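Local coordinates for uncharacterized protein (Nostoc punctiforme, PDB 2R3S) that probably transfers methyl groups from S-adenosylmethionine to hydroxyl groups of a small-molecule acceptor, as a putative O-methyltransferase, at the interface of chains A and B. Residues are numbered along the deposited sequence; one frame, centred on the assembly and turned at random. Chains: chain A/B, uncharacterized protein.

The interface of chains A and B. Residues chain A 17-18, 21-22, 25; chain B 110, 113, 289.
A:Gln18 lies across one face of the B:Phe110 ring, its CG over the middle of the ring and 3.5 Å from the ring carbon CZ in a CH-pi contact. Beyond CG the chain runs extended (chi2 172°), which carries the carboxamide out over the far rim, stacked with its plane 13° from that of the ring; NE2 comes to 3.5 Å from CE1 of B:Phe110. A:Tyr17 meets the same phenyl group at nearly a right angle, edge to face, with its CE2 3.7 Å from B:Phe110 CD1. The two chain A side chains are tied to each other: A:Gln18 NE2 donates to the phenol OH of A:Tyr17 (3.0 Å, 161° at H), which lies close to the amide plane, a bond that should limit rotation of the carboxamide above the ring. At the root of the phenylalanine, the methyl CB of A:Ala21 sits 3.4 Å from the carbonyl O of B:Phe110. An alanine in place of B:Phe110 would probably leave the A:Gln18 amide without its stacking surface and open a gap beside the A:Tyr17 ring. Further along, B:Leu113 has CG anti to its own N and lays CD2 against the helix backbone, 3.7 Å from CA of A:Ala22. B:Leu289 reaches the CB of A:Ala22 more lightly and also borders the B:Phe110 ring in its plane with CD2. The small alanine side chains probably let chain B come close to helix 17-28 of chain A, within the family's dimerisation region; opposite it stand helices 104-111, 113-119 and 282-294 of chain B, and the two-fold axis repeats the patch with chains exchanged, consistent with the dimer typical of such methyltransferases.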
# COMPACT_ATOMS: atom_id res chain seq x y z
N TYR A 17 -1.07 1.97 -1.16
CA TYR A 17 -0.92 1.30 -2.44
C TYR A 17 0.04 2.07 -3.39
O TYR A 17 0.67 1.47 -4.23
CB TYR A 17 -2.29 1.02 -3.13
CG TYR A 17 -2.91 2.26 -3.67
CD1 TYR A 17 -3.66 3.10 -2.85
CD2 TYR A 17 -2.69 2.65 -4.98
CE1 TYR A 17 -4.17 4.29 -3.32
CE2 TYR A 17 -3.21 3.85 -5.48
CZ TYR A 17 -3.94 4.66 -4.65
OH TYR A 17 -4.46 5.84 -5.14
N GLN A 18 0.19 3.38 -3.21
CA GLN A 18 1.05 4.21 -4.07
C GLN A 18 2.54 3.90 -3.87
O GLN A 18 3.34 4.02 -4.80
CB GLN A 18 0.74 5.70 -3.81
CG GLN A 18 -0.70 6.08 -4.24
CD GLN A 18 -1.14 7.50 -3.86
OE1 GLN A 18 -0.40 8.26 -3.24
NE2 GLN A 18 -2.38 7.84 -4.23
N ALA A 21 3.27 0.77 -5.91
CA ALA A 21 3.38 1.11 -7.31
C ALA A 21 4.71 1.85 -7.59
O ALA A 21 5.33 1.60 -8.61
CB ALA A 21 2.17 1.96 -7.77
N ALA A 22 5.12 2.74 -6.68
CA ALA A 22 6.36 3.47 -6.85
C ALA A 22 7.58 2.54 -6.83
O ALA A 22 8.46 2.66 -7.69
CB ALA A 22 6.50 4.56 -5.80
N ALA A 25 7.67 0.39 -10.03
CA ALA A 25 8.23 1.16 -11.16
C ALA A 25 9.74 1.33 -11.05
O ALA A 25 10.45 1.15 -12.04
CB ALA A 25 7.54 2.54 -11.32
N PHE B 110 -2.20 4.37 -10.93
CA PHE B 110 -1.04 3.75 -10.27
C PHE B 110 -0.80 2.30 -10.71
O PHE B 110 0.32 1.82 -10.63
CB PHE B 110 -1.16 3.86 -8.74
CG PHE B 110 -0.88 5.21 -8.23
CD1 PHE B 110 -1.90 6.13 -8.09
CD2 PHE B 110 0.41 5.57 -7.88
CE1 PHE B 110 -1.63 7.39 -7.66
CE2 PHE B 110 0.68 6.83 -7.45
CZ PHE B 110 -0.34 7.75 -7.33
N LEU B 113 1.91 2.87 -13.27
CA LEU B 113 2.84 3.93 -12.91
C LEU B 113 4.12 3.84 -13.71
O LEU B 113 4.65 4.85 -14.10
CB LEU B 113 3.13 3.91 -11.39
CG LEU B 113 3.86 5.14 -10.87
CD1 LEU B 113 3.06 6.40 -11.23
CD2 LEU B 113 4.12 5.05 -9.37
N LEU B 289 3.57 12.73 -7.51
CA LEU B 289 3.42 11.35 -8.04
C LEU B 289 1.97 11.04 -8.43
O LEU B 289 1.73 10.38 -9.44
CB LEU B 289 3.90 10.29 -7.04
CG LEU B 289 4.20 8.90 -7.65
CD1 LEU B 289 5.47 8.91 -8.51
CD2 LEU B 289 4.31 7.84 -6.59